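Local structure of metal-bound toxin (Helicobacter pylori, 4NRN) at residues Y28-N33 with R57-K62; N33-Q38 with N76-V81. The protein probably acts as an RNA-cleaving toxin of a type II toxin-antitoxin system, of the YafQ branch of the RelE family, and binds zinc ions. All coordinates share one frame; numbering follows the deposited sequence.

Interaction 1 of 2, residues Y28-N33 with R57-K62. With ZN (zinc ion), chain C.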
ATOM      1  N   TYR A  28       0.905  -1.625  -9.385  1.00 24.31           N
ATOM      2  CA  TYR A  28       2.204  -2.205  -9.746  1.00 23.22           C
ATOM      3  C   TYR A  28       3.298  -1.156  -9.696  1.00 15.86           C
ATOM      4  O   TYR A  28       4.417  -1.441  -9.293  1.00 16.03           O
ATOM      5  CB  TYR A  28       2.215  -2.784 -11.167  1.00 20.96           C
ATOM      6  CG  TYR A  28       1.116  -3.754 -11.537  1.00 21.21           C
ATOM      7  CD1 TYR A  28       0.614  -4.675 -10.621  1.00 30.21           C
ATOM      8  CD2 TYR A  28       0.609  -3.775 -12.830  1.00 22.94           C
ATOM      9  CE1 TYR A  28      -0.394  -5.573 -10.983  1.00 31.36           C
ATOM     10  CE2 TYR A  28      -0.391  -4.662 -13.199  1.00 30.23           C
ATOM     11  CZ  TYR A  28      -0.885  -5.559 -12.277  1.00 31.27           C
ATOM     12  OH  TYR A  28      -1.873  -6.438 -12.655  1.00 24.84           O
ATOM     13  N   LYS A  29       2.971   0.051 -10.143  1.00 20.26           N
ATOM     14  CA  LYS A  29       3.949   1.119 -10.257  1.00 23.89           C
ATOM     15  C   LYS A  29       4.373   1.600  -8.873  1.00 21.33           C
ATOM     16  O   LYS A  29       5.563   1.759  -8.602  1.00 20.34           O
ATOM     17  CB  LYS A  29       3.373   2.267 -11.090  1.00 30.94           C
ATOM     18  CG  LYS A  29       4.299   3.456 -11.260  1.00 47.70           C
ATOM     19  CD  LYS A  29       4.028   4.173 -12.579  1.00 58.06           C
ATOM     20  CE  LYS A  29       2.603   4.700 -12.669  1.00 60.41           C
ATOM     21  NZ  LYS A  29       2.469   6.037 -12.031  1.00 61.72           N
ATOM     22  N   VAL A  30       3.397   1.809  -7.995  1.00 23.63           N
ATOM     23  CA  VAL A  30       3.674   2.215  -6.615  1.00 29.53           C
ATOM     24  C   VAL A  30       4.359   1.116  -5.785  1.00 20.37           C
ATOM     25  O   VAL A  30       5.344   1.377  -5.091  1.00 22.26           O
ATOM     26  CB  VAL A  30       2.386   2.707  -5.891  1.00 41.70           C
ATOM     27  CG1 VAL A  30       2.715   3.185  -4.473  1.00 36.64           C
ATOM     28  CG2 VAL A  30       1.706   3.820  -6.689  1.00 40.85           C
ATOM     29  N   VAL A  31       3.836  -0.107  -5.842  1.00 16.36           N
ATOM     30  CA  VAL A  31       4.416  -1.210  -5.066  1.00 17.24           C
ATOM     31  C   VAL A  31       5.829  -1.550  -5.531  1.00 21.31           C
ATOM     32  O   VAL A  31       6.688  -1.914  -4.722  1.00 19.95           O
ATOM     33  CB  VAL A  31       3.561  -2.474  -5.153  1.00 16.35           C
ATOM     34  CG1 VAL A  31       4.327  -3.665  -4.580  1.00 15.37           C
ATOM     35  CG2 VAL A  31       2.240  -2.264  -4.418  1.00 17.62           C
ATOM     36  N   GLY A  32       6.060  -1.430  -6.839  1.00 19.21           N
ATOM     37  CA  GLY A  32       7.381  -1.625  -7.406  1.00 15.51           C
ATOM     38  C   GLY A  32       8.423  -0.721  -6.776  1.00 17.49           C
ATOM     39  O   GLY A  32       9.427  -1.206  -6.249  1.00 16.66           O
ATOM     40  N   ASN A  33       8.192   0.589  -6.828  1.00 18.10           N
ATOM     41  CA  ASN A  33       9.115   1.554  -6.224  1.00 21.31           C
ATOM     42  C   ASN A  33       9.329   1.305  -4.748  1.00 26.59           C
ATOM     43  O   ASN A  33      10.464   1.287  -4.266  1.00 26.68           O
ATOM     44  CB  ASN A  33       8.615   2.984  -6.406  1.00 26.64           C
ATOM     45  CG  ASN A  33       9.091   3.600  -7.692  1.00 35.20           C
ATOM     46  OD1 ASN A  33      10.187   3.298  -8.167  1.00 43.37           O
ATOM     47  ND2 ASN A  33       8.272   4.471  -8.268  1.00 40.04           N
ATOM     48  N   ARG A  57       2.930   2.365   7.221  1.00 38.30           N
ATOM     49  CA  ARG A  57       2.942   3.587   6.424  1.00 25.75           C
ATOM     50  C   ARG A  57       1.718   3.658   5.529  1.00 22.88           C
ATOM     51  O   ARG A  57       1.008   2.664   5.330  1.00 21.44           O
ATOM     52  CB  ARG A  57       4.218   3.711   5.588  1.00 16.89           C
ATOM     53  CG  ARG A  57       5.489   3.807   6.407  1.00 17.17           C
ATOM     54  CD  ARG A  57       6.679   4.139   5.524  1.00 15.05           C
ATOM     55  NE  ARG A  57       6.635   5.510   5.030  1.00 13.71           N
ATOM     56  CZ  ARG A  57       7.227   6.541   5.630  1.00 18.04           C
ATOM     57  NH1 ARG A  57       7.906   6.365   6.762  1.00 18.85           N
ATOM     58  NH2 ARG A  57       7.132   7.756   5.111  1.00 16.16           N
ATOM     59  N   GLU A  58       1.492   4.844   4.982  1.00 22.73           N
ATOM     60  CA  GLU A  58       0.284   5.132   4.245  1.00 23.31           C
ATOM     61  C   GLU A  58       0.658   5.848   2.958  1.00 24.45           C
ATOM     62  O   GLU A  58       1.267   6.917   2.985  1.00 26.50           O
ATOM     63  CB  GLU A  58      -0.615   6.018   5.105  1.00 26.98           C
ATOM     64  CG  GLU A  58      -2.060   6.046   4.699  1.00 30.38           C
ATOM     65  CD  GLU A  58      -2.874   6.908   5.639  1.00 32.44           C
ATOM     66  OE1 GLU A  58      -3.652   6.349   6.442  1.00 37.77           O
ATOM     67  OE2 GLU A  58      -2.723   8.147   5.592  1.00 23.85           O
ATOM     68  N   CYS A  59       0.296   5.247   1.832  1.00 21.08           N
ATOM     69  CA  CYS A  59       0.584   5.826   0.532  1.00 14.71           C
ATOM     70  C   CYS A  59      -0.715   6.211  -0.152  1.00 20.91           C
ATOM     71  O   CYS A  59      -1.675   5.443  -0.159  1.00 21.24           O
ATOM     72  CB  CYS A  59       1.360   4.842  -0.357  1.00 13.43           C
ATOM     73  SG  CYS A  59       1.964   5.647  -1.826  1.00 22.21           S
ATOM     74  N   HIS A  60      -0.738   7.408  -0.721  1.00 26.37           N
ATOM     75  CA  HIS A  60      -1.911   7.893  -1.423  1.00 26.90           C
ATOM     76  C   HIS A  60      -1.835   7.544  -2.911  1.00 27.56           C
ATOM     77  O   HIS A  60      -1.194   8.253  -3.680  1.00 23.35           O
ATOM     78  CB  HIS A  60      -2.046   9.401  -1.211  1.00 28.85           C
ATOM     79  CG  HIS A  60      -2.488   9.771   0.170  1.00 40.97           C
ATOM     80  ND1 HIS A  60      -3.727  10.317   0.437  1.00 45.83           N
ATOM     81  CD2 HIS A  60      -1.869   9.655   1.369  1.00 43.30           C
ATOM     82  CE1 HIS A  60      -3.847  10.528   1.734  1.00 42.89           C
ATOM     83  NE2 HIS A  60      -2.731  10.134   2.322  1.00 39.33           N
ATOM     84  N   LEU A  61      -2.467   6.436  -3.303  1.00 28.70           N
ATOM     85  CA  LEU A  61      -2.536   6.028  -4.706  1.00 26.36           C
ATOM     86  C   LEU A  61      -3.441   6.998  -5.460  1.00 29.08           C
ATOM     87  O   LEU A  61      -3.238   7.303  -6.643  1.00 25.21           O
ATOM     88  CB  LEU A  61      -3.065   4.598  -4.823  1.00 31.53           C
ATOM     89  CG  LEU A  61      -2.024   3.477  -4.798  1.00 29.37           C
ATOM     90  CD1 LEU A  61      -1.172   3.598  -3.562  1.00 27.27           C
ATOM     91  CD2 LEU A  61      -2.685   2.102  -4.885  1.00 27.96           C
ATOM     92  N   LYS A  62      -4.459   7.453  -4.746  1.00 28.70           N
ATOM     93  CA  LYS A  62      -5.283   8.574  -5.145  1.00 30.89           C
ATOM     94  C   LYS A  62      -5.563   9.302  -3.835  1.00 33.76           C
ATOM     95  O   LYS A  62      -5.501   8.689  -2.773  1.00 30.14           O
ATOM     96  CB  LYS A  62      -6.574   8.081  -5.799  1.00 32.87           C
ATOM     97  CG  LYS A  62      -6.357   7.236  -7.059  1.00 33.94           C
ATOM     98  CD  LYS A  62      -7.677   6.735  -7.637  1.00 32.99           C
ATOM     99  CE  LYS A  62      -7.456   5.630  -8.664  1.00 34.87           C
ATOM    100  NZ  LYS A  62      -8.734   5.000  -9.117  1.00 37.82           N
TER
HETATM  101 ZN    ZN C 101      -2.398  10.127   4.281  1.00 38.88          ZN
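Val30 and Leu61 mark the closest backbone approach between helix 24-35 and segment 57-62, with their CA atoms 7.5 Å apart, a spacing bridged by side chains and without a hydrogen bond between the two segments. The CB of Val30 points at the strand, and CG1, anti to the backbone N (chi1 -177°), makes two apolar contacts: it lies 3.7 Å from Cys59 SG and 4.0 Å from Leu61 CD1. The second branch, CG2, comes up to Leu61 at CG (4.2 Å), so both methyls meet Leu61, and CG1 alone also reaches the sulfur. Cys59 turns its sulfur to the helix with SG anti to its own N (chi1 -170°). Leu61 arrives differently: its CB does not aim at the helix, but the end of the side chain reaches Val30 and crosses it at a slant. All three residues are buried, and Leu61 also packs on Leu67 of the adjacent strand 65-72 and on Leu83 of strand 77-84 beyond it.

His60, between Cys59 and Leu61, sends its CB away from the helix. Its NE2 binds a zinc ion at 2.0 Å, while ND1, hydrogen-bonded to Pro63 O, limits rotation of the ring. Glu58 OE2 holds the same ion at 2.4 Å through an extended side chain. Where the chain turns a corner at Leu61, Leu61 and Lys62 both face Leu65 in a classic beta bulge. The strand thus has two faces, a core side covered by the helix and a metal side, where His47 from strand 46-48 joins Glu58 and His60 in the zinc site.

Interaction 2 of 2, residues N33-Q38 with N76-V81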
ATOM      1  N   ASN A  33       8.192   0.589  -6.828  1.00 18.10           N
ATOM      2  CA  ASN A  33       9.115   1.554  -6.224  1.00 21.31           C
ATOM      3  C   ASN A  33       9.329   1.305  -4.748  1.00 26.59           C
ATOM      4  O   ASN A  33      10.464   1.287  -4.266  1.00 26.68           O
ATOM      5  CB  ASN A  33       8.615   2.984  -6.406  1.00 26.64           C
ATOM      6  CG  ASN A  33       9.091   3.600  -7.692  1.00 35.20           C
ATOM      7  OD1 ASN A  33      10.187   3.298  -8.167  1.00 43.37           O
ATOM      8  ND2 ASN A  33       8.272   4.471  -8.268  1.00 40.04           N
ATOM      9  N   LEU A  34       8.230   1.128  -4.023  1.00 26.81           N
ATOM     10  CA  LEU A  34       8.325   0.871  -2.594  1.00 22.47           C
ATOM     11  C   LEU A  34       9.295  -0.293  -2.329  1.00 27.47           C
ATOM     12  O   LEU A  34      10.225  -0.171  -1.517  1.00 23.33           O
ATOM     13  CB  LEU A  34       6.934   0.602  -2.007  1.00 17.38           C
ATOM     14  CG  LEU A  34       6.064   1.853  -1.819  1.00 16.61           C
ATOM     15  CD1 LEU A  34       4.683   1.503  -1.277  1.00 10.55           C
ATOM     16  CD2 LEU A  34       6.750   2.851  -0.896  1.00 15.76           C
ATOM     17  N   ALA A  35       9.094  -1.400  -3.044  1.00 24.67           N
ATOM     18  CA  ALA A  35       9.892  -2.618  -2.864  1.00 24.98           C
ATOM     19  C   ALA A  35      11.373  -2.508  -3.283  1.00 19.68           C
ATOM     20  O   ALA A  35      12.216  -3.223  -2.753  1.00 26.06           O
ATOM     21  CB  ALA A  35       9.214  -3.816  -3.561  1.00 25.72           C
ATOM     22  N   THR A  36      11.688  -1.633  -4.233  1.00 19.53           N
ATOM     23  CA  THR A  36      13.086  -1.370  -4.573  1.00 21.46           C
ATOM     24  C   THR A  36      13.554  -0.111  -3.837  1.00 25.18           C
ATOM     25  O   THR A  36      14.593   0.471  -4.162  1.00 22.47           O
ATOM     26  CB  THR A  36      13.315  -1.218  -6.107  1.00 25.84           C
ATOM     27  OG1 THR A  36      12.517  -0.145  -6.622  1.00 26.02           O
ATOM     28  CG2 THR A  36      12.965  -2.506  -6.848  1.00 20.30           C
ATOM     29  N   GLU A  37      12.749   0.297  -2.856  1.00 26.43           N
ATOM     30  CA  GLU A  37      13.061   1.391  -1.928  1.00 26.62           C
ATOM     31  C   GLU A  37      13.482   2.713  -2.585  1.00 29.96           C
ATOM     32  O   GLU A  37      14.414   3.371  -2.118  1.00 30.40           O
ATOM     33  CB  GLU A  37      14.102   0.938  -0.894  1.00 24.94           C
ATOM     34  CG  GLU A  37      13.724  -0.366  -0.208  1.00 23.23           C
ATOM     35  CD  GLU A  37      14.840  -0.942   0.641  1.00 36.73           C
ATOM     36  OE1 GLU A  37      15.426  -1.979   0.260  1.00 35.87           O
ATOM     37  OE2 GLU A  37      15.139  -0.351   1.695  1.00 51.45           O
ATOM     38  N   GLN A  38      12.784   3.099  -3.657  1.00 21.58           N
ATOM     39  CA  GLN A  38      13.018   4.382  -4.312  1.00 21.15           C
ATOM     40  C   GLN A  38      11.940   5.381  -3.920  1.00 20.62           C
ATOM     41  O   GLN A  38      10.841   4.978  -3.549  1.00 23.13           O
ATOM     42  CB  GLN A  38      12.991   4.215  -5.821  1.00 34.11           C
ATOM     43  CG  GLN A  38      13.680   2.981  -6.332  1.00 44.91           C
ATOM     44  CD  GLN A  38      13.579   2.890  -7.835  1.00 51.56           C
ATOM     45  OE1 GLN A  38      13.023   1.938  -8.376  1.00 51.22           O
ATOM     46  NE2 GLN A  38      14.095   3.901  -8.521  1.00 54.92           N
ATOM     47  N   ASN A  76      13.351  -8.696   4.920  1.00 43.32           N
ATOM     48  CA  ASN A  76      13.462  -8.196   3.552  1.00 35.71           C
ATOM     49  C   ASN A  76      12.095  -8.194   2.872  1.00 22.34           C
ATOM     50  O   ASN A  76      11.955  -8.622   1.731  1.00 18.98           O
ATOM     51  CB  ASN A  76      14.462  -9.046   2.755  1.00 47.45           C
ATOM     52  CG  ASN A  76      14.712  -8.509   1.354  1.00 57.35           C
ATOM     53  OD1 ASN A  76      14.913  -7.311   1.165  1.00 65.73           O
ATOM     54  ND2 ASN A  76      14.703  -9.400   0.361  1.00 55.54           N
ATOM     55  N   THR A  77      11.081  -7.716   3.578  1.00 20.99           N
ATOM     56  CA  THR A  77       9.717  -7.853   3.085  1.00 25.65           C
ATOM     57  C   THR A  77       8.903  -6.562   3.143  1.00 27.47           C
ATOM     58  O   THR A  77       8.888  -5.862   4.152  1.00 28.09           O
ATOM     59  CB  THR A  77       8.960  -8.994   3.821  1.00 25.28           C
ATOM     60  OG1 THR A  77       9.549 -10.253   3.475  1.00 24.57           O
ATOM     61  CG2 THR A  77       7.491  -9.020   3.418  1.00 24.85           C
ATOM     62  N   LEU A  78       8.239  -6.261   2.029  1.00 26.77           N
ATOM     63  CA  LEU A  78       7.219  -5.225   1.964  1.00 20.47           C
ATOM     64  C   LEU A  78       5.871  -5.909   2.125  1.00 16.94           C
ATOM     65  O   LEU A  78       5.499  -6.749   1.306  1.00 22.35           O
ATOM     66  CB  LEU A  78       7.290  -4.494   0.617  1.00 23.55           C
ATOM     67  CG  LEU A  78       6.117  -3.587   0.241  1.00 22.33           C
ATOM     68  CD1 LEU A  78       6.181  -2.299   1.050  1.00 22.07           C
ATOM     69  CD2 LEU A  78       6.122  -3.294  -1.254  1.00 19.50           C
ATOM     70  N   PHE A  79       5.144  -5.555   3.180  1.00 15.92           N
ATOM     71  CA  PHE A  79       3.870  -6.197   3.504  1.00 17.87           C
ATOM     72  C   PHE A  79       2.694  -5.292   3.115  1.00 21.67           C
ATOM     73  O   PHE A  79       2.551  -4.200   3.656  1.00 24.34           O
ATOM     74  CB  PHE A  79       3.849  -6.509   5.008  1.00 17.57           C
ATOM     75  CG  PHE A  79       2.697  -7.384   5.456  1.00 24.96           C
ATOM     76  CD1 PHE A  79       2.453  -8.609   4.851  1.00 29.30           C
ATOM     77  CD2 PHE A  79       1.891  -6.998   6.522  1.00 21.59           C
ATOM     78  CE1 PHE A  79       1.406  -9.417   5.282  1.00 27.27           C
ATOM     79  CE2 PHE A  79       0.852  -7.803   6.962  1.00 15.51           C
ATOM     80  CZ  PHE A  79       0.607  -9.005   6.338  1.00 23.80           C
ATOM     81  N   LEU A  80       1.861  -5.729   2.173  1.00 21.07           N
ATOM     82  CA  LEU A  80       0.689  -4.935   1.781  1.00 19.54           C
ATOM     83  C   LEU A  80      -0.525  -5.270   2.657  1.00 17.35           C
ATOM     84  O   LEU A  80      -1.060  -6.381   2.609  1.00 14.35           O
ATOM     85  CB  LEU A  80       0.381  -5.082   0.279  1.00 15.86           C
ATOM     86  CG  LEU A  80       1.586  -4.963  -0.669  1.00 15.51           C
ATOM     87  CD1 LEU A  80       1.184  -5.132  -2.134  1.00 22.21           C
ATOM     88  CD2 LEU A  80       2.331  -3.658  -0.471  1.00  9.82           C
ATOM     89  N   VAL A  81      -0.953  -4.285   3.448  1.00 16.26           N
ATOM     90  CA  VAL A  81      -1.894  -4.515   4.545  1.00 21.37           C
ATOM     91  C   VAL A  81      -3.363  -4.223   4.203  1.00 22.78           C
ATOM     92  O   VAL A  81      -4.231  -5.061   4.433  1.00 34.99           O
ATOM     93  CB  VAL A  81      -1.472  -3.748   5.842  1.00 17.02           C
ATOM     94  CG1 VAL A  81      -2.366  -4.127   7.004  1.00 15.11           C
ATOM     95  CG2 VAL A  81      -0.030  -4.046   6.188  1.00 16.89           C
TER
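Leu78, on strand 77-84, meets Leu34 and Ala35 in the last turn of helix 24-35; the nearest backbone pair is Ala35 with Leu78, whose CA atoms are 6.1 Å apart. From CA, the CB of Leu78 heads toward the helix but stays short of the helix segment itself. CG, placed anti to the backbone N (chi1 167°), is the branch point that carries the methyls inward. Of these, CD2 does the touching: it sits 3.9 Å from Ala35 CB, 4.0 Å from Ala35 N and 4.1 Å from Leu34 CB, and it also packs against Val31 one turn earlier. CD1 passes Leu34 CB more loosely. One methyl is therefore lodged against successive helix residues, and Tyr69 borders both leucines from the adjacent strand.

Directly after this packing the helix stops. Gln38 N bonds Asn33 O at 3.0 Å and Glu37 N bonds Leu34 O at 2.9 Å, a Schellman motif with Glu37 at positive phi as the C-prime residue. Across the same turn, Thr36 OG1 is hydrogen-bonded to Gln38 OE1 (2.8 Å), lying in its carbonyl plane on a lone pair, and also to Gly32 O. Glu37 also forms a salt bridge with Lys73. With no hydrogen bond across the two segments and three buried apolar side chains, the contact rests on shape and dispersion, while the backbone bonds that end the helix are made within its own segment.

Overall arrangement
From the N terminus the chain runs through strand 3-6 and helix 8-19 before helix 24-35, which serves both contacts. Interaction 1 closes a loop of 23 intervening residues, which includes strand 46-48, when 57-62 returns to pack against the helix. Interaction 2 starts from the helix end and closes a longer loop of 37 residues, reached only after strands 56-60 and 65-72. Their segments alternate along the chain, so the loops cross; Asn33 belongs to both. Strand 65-72 lies between the two contacted strands, so the helix spans the middle of the mixed sheet. Val31, on the helix of interaction 1, joins the contacts by packing on Leu80, and the centres lie about 9 Å apart.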